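Local coordinates for phenol hydroxylase component phL (PDB 3U52), which probably serves as the ferritin-like beta subunit of the phenol hydroxylase complex, without a diiron centre of its own, packed against the subunit that carries it, at residues 124-129 / 185-189; 163-167 / 252-256. All blocks are in the same frame, centred on the assembly; numbering follows the deposited sequence.

Interaction 1: residues 124-129 / 185-189; sequences VPLRHV and SKAYW
Ser185 OG, where two helices of the all-helical, ferritin-like hydroxylase fold meet, is held by one hydrogen bond, to the carbonyl oxygen of Leu120, and packs against Pro125 CG at 3.2 Å and Val124 CG1 at 3.4 Å. With OG anti to the backbone N (chi1 -165°), the hydroxyl reaches Val124 and Pro125, where the proline nitrogen has no hydrogen to offer. No hydrogen bond joins 124-129 to 185-189; Trp189 and His128 bury the most surface. His128 stacks face to face on the five-membered ring of Trp189, with centroids 4.0 Å apart and planes tilted by 24°. Beside this stack, His128 CB makes a CH-pi contact over the indole's six-membered ring, 3.5 Å from its centroid. The imidazole thus lies between the indole on one face and Arg127 CG on the other. The Lys186 chain crosses the His128 side chain at about a right angle, its CD 3.8 Å from His128 CE1. A chain of another protein takes the polar ends: its acidic side chain pairs with Arg127 NH2, and its backbone bonds to Lys186 NZ and to His128 ND1, which probably limits the imidazole's rotation. Across the indole, Val129 CG2 touches Trp189 CZ3 at 3.8 Å.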
loop_
_atom_site.group_PDB
_atom_site.type_symbol
_atom_site.label_atom_id
_atom_site.label_comp_id
_atom_site.label_asym_id
_atom_site.label_seq_id
_atom_site.Cartn_x
_atom_site.Cartn_y
_atom_site.Cartn_z
ATOM N N VAL D 124 36.690 17.551 -3.488
ATOM C CA VAL D 124 35.610 17.933 -4.385
ATOM C C VAL D 124 35.819 17.539 -5.868
ATOM O O VAL D 124 34.837 17.153 -6.515
ATOM C CB VAL D 124 35.143 19.421 -4.157
ATOM C CG1 VAL D 124 34.125 19.844 -5.180
ATOM C CG2 VAL D 124 34.573 19.570 -2.712
ATOM N N PRO D 125 37.074 17.628 -6.423
ATOM C CA PRO D 125 37.171 17.284 -7.857
ATOM C C PRO D 125 36.867 15.816 -8.218
ATOM O O PRO D 125 36.626 15.506 -9.384
ATOM C CB PRO D 125 38.601 17.714 -8.253
ATOM C CG PRO D 125 39.021 18.731 -7.164
ATOM C CD PRO D 125 38.341 18.149 -5.901
ATOM N N LEU D 126 36.823 14.935 -7.225
ATOM C CA LEU D 126 36.290 13.608 -7.405
ATOM C C LEU D 126 34.870 13.564 -8.001
ATOM O O LEU D 126 34.504 12.539 -8.549
ATOM C CB LEU D 126 36.306 12.820 -6.082
ATOM C CG LEU D 126 37.670 12.555 -5.415
ATOM C CD1 LEU D 126 37.469 11.686 -4.161
ATOM C CD2 LEU D 126 38.556 11.837 -6.391
ATOM N N ARG D 127 34.071 14.640 -7.904
ATOM C CA ARG D 127 32.800 14.644 -8.643
ATOM C C ARG D 127 32.965 14.424 -10.131
ATOM O O ARG D 127 32.042 13.945 -10.795
ATOM C CB ARG D 127 32.011 15.937 -8.445
ATOM C CG ARG D 127 32.736 17.226 -8.771
ATOM C CD ARG D 127 31.847 18.423 -8.493
ATOM N NE ARG D 127 32.535 19.621 -8.937
ATOM C CZ ARG D 127 32.029 20.552 -9.745
ATOM N NH1 ARG D 127 30.766 20.493 -10.154
ATOM N NH2 ARG D 127 32.789 21.590 -10.079
ATOM N N HIS D 128 34.122 14.829 -10.678
ATOM C CA HIS D 128 34.366 14.671 -12.124
ATOM C C HIS D 128 34.660 13.209 -12.481
ATOM O O HIS D 128 34.309 12.677 -13.553
ATOM C CB HIS D 128 35.507 15.609 -12.542
ATOM C CG HIS D 128 35.272 17.049 -12.198
ATOM N ND1 HIS D 128 34.247 17.798 -12.740
ATOM C CD2 HIS D 128 35.938 17.879 -11.362
ATOM C CE1 HIS D 128 34.315 19.032 -12.273
ATOM N NE2 HIS D 128 35.335 19.100 -11.436
ATOM N N VAL D 129 35.247 12.517 -11.533
ATOM C CA VAL D 129 35.523 11.096 -11.661
ATOM C C VAL D 129 34.189 10.344 -11.590
ATOM O O VAL D 129 33.932 9.427 -12.385
ATOM C CB VAL D 129 36.501 10.648 -10.545
ATOM C CG1 VAL D 129 36.747 9.117 -10.552
ATOM C CG2 VAL D 129 37.829 11.426 -10.693
ATOM N N SER D 185 37.241 24.587 -7.631
ATOM C CA SER D 185 37.576 23.170 -7.620
ATOM C C SER D 185 37.672 22.635 -9.022
ATOM O O SER D 185 38.541 21.854 -9.297
ATOM C CB SER D 185 36.527 22.379 -6.841
ATOM O OG SER D 185 37.018 21.096 -6.552
ATOM N N LYS D 186 36.785 23.055 -9.912
ATOM C CA LYS D 186 36.913 22.681 -11.312
ATOM C C LYS D 186 38.234 23.162 -11.936
ATOM O O LYS D 186 38.815 22.450 -12.721
ATOM C CB LYS D 186 35.760 23.168 -12.145
ATOM C CG LYS D 186 35.666 22.465 -13.501
ATOM C CD LYS D 186 34.211 22.474 -13.875
ATOM C CE LYS D 186 33.932 21.870 -15.224
ATOM N NZ LYS D 186 32.530 22.305 -15.611
ATOM N N ALA D 187 38.698 24.344 -11.556
ATOM C CA ALA D 187 39.968 24.862 -12.028
ATOM C C ALA D 187 41.107 23.950 -11.600
ATOM O O ALA D 187 42.003 23.732 -12.390
ATOM C CB ALA D 187 40.180 26.293 -11.565
ATOM N N TYR D 188 41.057 23.359 -10.396
ATOM C CA TYR D 188 42.061 22.327 -9.999
ATOM C C TYR D 188 42.048 21.081 -10.933
ATOM O O TYR D 188 43.080 20.630 -11.414
ATOM C CB TYR D 188 41.898 21.895 -8.520
ATOM C CG TYR D 188 42.077 23.013 -7.516
ATOM C CD1 TYR D 188 41.104 23.292 -6.565
ATOM C CD2 TYR D 188 43.222 23.809 -7.539
ATOM C CE1 TYR D 188 41.261 24.326 -5.647
ATOM C CE2 TYR D 188 43.402 24.842 -6.641
ATOM C CZ TYR D 188 42.406 25.104 -5.705
ATOM O OH TYR D 188 42.593 26.147 -4.837
ATOM N N TRP D 189 40.859 20.534 -11.171
ATOM C CA TRP D 189 40.653 19.406 -12.079
ATOM C C TRP D 189 41.279 19.669 -13.451
ATOM O O TRP D 189 41.971 18.785 -13.989
ATOM C CB TRP D 189 39.150 19.134 -12.207
ATOM C CG TRP D 189 38.743 18.110 -13.143
ATOM C CD1 TRP D 189 38.069 18.306 -14.326
ATOM C CD2 TRP D 189 38.942 16.706 -13.013
ATOM N NE1 TRP D 189 37.840 17.088 -14.942
ATOM C CE2 TRP D 189 38.379 16.095 -14.162
ATOM C CE3 TRP D 189 39.554 15.888 -12.033
ATOM C CZ2 TRP D 189 38.359 14.707 -14.336
ATOM C CZ3 TRP D 189 39.560 14.497 -12.235
ATOM C CH2 TRP D 189 38.995 13.930 -13.381
#

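Interaction 2: residues 163-167 / 252-256; sequences IGQYL and FMRDW
Segments 163-167 and 252-256 run nearly antiparallel, at 159° between their N-to-C directions, and their axes approach to 11.5 Å. They belong to helices 147-175 and 251-274 inside the helical bundle of the ferritin-like fold, and that spacing is filled by large apolar side chains, with no hydrogen bond across. Tyr166 points an edge at the face of Phe252, a T-shaped pair with planes at 60°, in which Tyr166 CE1 stands 3.8 Å above the centre of the phenylalanine ring. The tyrosine hydroxyl bonds to Glu96, which is likely to limit how far the ring can shift. Ile163 uses both branches: along one, CG1 meets the edge of Phe252 and the terminal CD1 sits over the Trp256 face, a CH-pi contact 4.1 Å from the centroid of the five-membered ring; the other, CG2, lies 3.7 Å from Met253 CG. Replacing Phe252 with an alanine would probably leave the Tyr166 edge without its aromatic face and open a gap beside Ile163 CG1. Tyr227, part of a xenon pocket, touches both Ile163 and Trp256, whose NE1 bonds to Asp159. Bent at its second and third torsions, Met253 carries its methyl CE to Leu167 CD2, 3.8 Å away.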
loop_
_atom_site.group_PDB
_atom_site.type_symbol
_atom_site.label_atom_id
_atom_site.label_comp_id
_atom_site.label_asym_id
_atom_site.label_seq_id
_atom_site.Cartn_x
_atom_site.Cartn_y
_atom_site.Cartn_z
ATOM N N ILE D 163 26.389 10.324 -5.838
ATOM C CA ILE D 163 27.634 10.612 -5.102
ATOM C C ILE D 163 28.313 11.934 -5.547
ATOM O O ILE D 163 28.749 12.743 -4.727
ATOM C CB ILE D 163 28.603 9.422 -5.167
ATOM C CG1 ILE D 163 28.047 8.279 -4.316
ATOM C CG2 ILE D 163 29.999 9.813 -4.654
ATOM C CD1 ILE D 163 28.614 6.981 -4.683
ATOM N N GLY D 164 28.355 12.160 -6.841
ATOM C CA GLY D 164 28.901 13.393 -7.415
ATOM C C GLY D 164 28.132 14.587 -6.950
ATOM O O GLY D 164 28.737 15.635 -6.616
ATOM N N GLN D 165 26.804 14.429 -6.831
ATOM C CA GLN D 165 25.958 15.514 -6.259
ATOM C C GLN D 165 26.247 15.833 -4.788
ATOM O O GLN D 165 26.412 16.986 -4.439
ATOM C CB GLN D 165 24.447 15.289 -6.534
ATOM C CG GLN D 165 24.139 15.410 -8.028
ATOM C CD GLN D 165 22.750 15.007 -8.400
ATOM O OE1 GLN D 165 22.244 15.407 -9.426
ATOM N NE2 GLN D 165 22.129 14.200 -7.575
ATOM N N TYR D 166 26.352 14.823 -3.934
ATOM C CA TYR D 166 26.844 15.045 -2.560
ATOM C C TYR D 166 28.189 15.793 -2.466
ATOM O O TYR D 166 28.314 16.716 -1.653
ATOM C CB TYR D 166 26.959 13.723 -1.808
ATOM C CG TYR D 166 25.600 13.218 -1.397
ATOM C CD1 TYR D 166 25.266 11.875 -1.506
ATOM C CD2 TYR D 166 24.657 14.095 -0.878
ATOM C CE1 TYR D 166 23.987 11.416 -1.126
ATOM C CE2 TYR D 166 23.375 13.654 -0.495
ATOM C CZ TYR D 166 23.052 12.326 -0.629
ATOM O OH TYR D 166 21.806 11.888 -0.241
ATOM N N LEU D 167 29.171 15.389 -3.280
ATOM C CA LEU D 167 30.508 16.038 -3.282
ATOM C C LEU D 167 30.371 17.504 -3.726
ATOM O O LEU D 167 30.942 18.408 -3.108
ATOM C CB LEU D 167 31.508 15.255 -4.163
ATOM C CG LEU D 167 32.036 13.887 -3.721
ATOM C CD1 LEU D 167 32.648 13.118 -4.914
ATOM C CD2 LEU D 167 33.019 13.990 -2.553
ATOM N N PHE D 252 27.721 8.158 3.333
ATOM C CA PHE D 252 26.972 7.572 2.241
ATOM C C PHE D 252 27.930 6.742 1.332
ATOM O O PHE D 252 27.648 5.594 0.988
ATOM C CB PHE D 252 26.237 8.672 1.456
ATOM C CG PHE D 252 25.368 8.138 0.349
ATOM C CD1 PHE D 252 23.988 7.924 0.570
ATOM C CD2 PHE D 252 25.914 7.849 -0.918
ATOM C CE1 PHE D 252 23.146 7.424 -0.469
ATOM C CE2 PHE D 252 25.100 7.339 -1.971
ATOM C CZ PHE D 252 23.712 7.104 -1.738
ATOM N N MET D 253 29.091 7.319 1.004
ATOM C CA MET D 253 30.063 6.716 0.077
ATOM C C MET D 253 30.680 5.459 0.669
ATOM O O MET D 253 30.920 4.484 -0.062
ATOM C CB MET D 253 31.186 7.713 -0.263
ATOM C CG MET D 253 30.819 8.895 -1.141
ATOM S SD MET D 253 29.705 10.098 -0.426
ATOM C CE MET D 253 30.540 11.603 -0.986
ATOM N N ARG D 254 30.971 5.450 1.973
ATOM C CA ARG D 254 31.476 4.207 2.593
ATOM C C ARG D 254 30.458 3.057 2.629
ATOM O O ARG D 254 30.805 1.891 2.321
ATOM C CB ARG D 254 32.080 4.440 3.994
ATOM C CG ARG D 254 33.440 5.135 3.968
ATOM C CD ARG D 254 33.995 5.379 5.413
ATOM N NE ARG D 254 33.173 6.372 6.107
ATOM C CZ ARG D 254 33.341 7.680 5.975
ATOM N NH1 ARG D 254 34.333 8.121 5.215
ATOM N NH2 ARG D 254 32.520 8.545 6.603
ATOM N N ASP D 255 29.212 3.372 3.006
ATOM C CA ASP D 255 28.139 2.389 2.963
ATOM C C ASP D 255 27.894 1.884 1.524
ATOM O O ASP D 255 27.731 0.678 1.304
ATOM C CB ASP D 255 26.829 3.013 3.531
ATOM C CG ASP D 255 26.836 3.113 5.088
ATOM O OD1 ASP D 255 27.743 2.507 5.719
ATOM O OD2 ASP D 255 25.958 3.823 5.678
ATOM N N TRP D 256 27.831 2.812 0.566
ATOM C CA TRP D 256 27.653 2.463 -0.858
ATOM C C TRP D 256 28.739 1.478 -1.336
ATOM O O TRP D 256 28.454 0.432 -1.947
ATOM C CB TRP D 256 27.642 3.732 -1.759
ATOM C CG TRP D 256 27.615 3.380 -3.215
ATOM C CD1 TRP D 256 26.506 3.060 -3.950
ATOM C CD2 TRP D 256 28.749 3.184 -4.097
ATOM N NE1 TRP D 256 26.869 2.729 -5.241
ATOM C CE2 TRP D 256 28.229 2.807 -5.366
ATOM C CE3 TRP D 256 30.142 3.362 -3.959
ATOM C CZ2 TRP D 256 29.054 2.569 -6.481
ATOM C CZ3 TRP D 256 30.970 3.096 -5.064
ATOM C CH2 TRP D 256 30.413 2.691 -6.307
#

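Both contacts are buried, but interaction 2 lies deeper, its centre about 11 Å from the chain centre against about 18 Å for interaction 1. Interaction 2 joins two long helices through apolar and aromatic side chains and meets a chain of another protein by packing alone, whereas 124-129 / 185-189 adds basic side chains that make polar bonds to such a chain, so its burial depends partly on the assembly. The two lie about 15 Å apart between centres and share no helix, yet they touch where helix 126-143 packs on helix 147-175: Leu167 CD1 is 3.6 Å from Arg127 N, and Gly164 O is 3.8 Å from Arg127 CB. Their segments alternate along the chain.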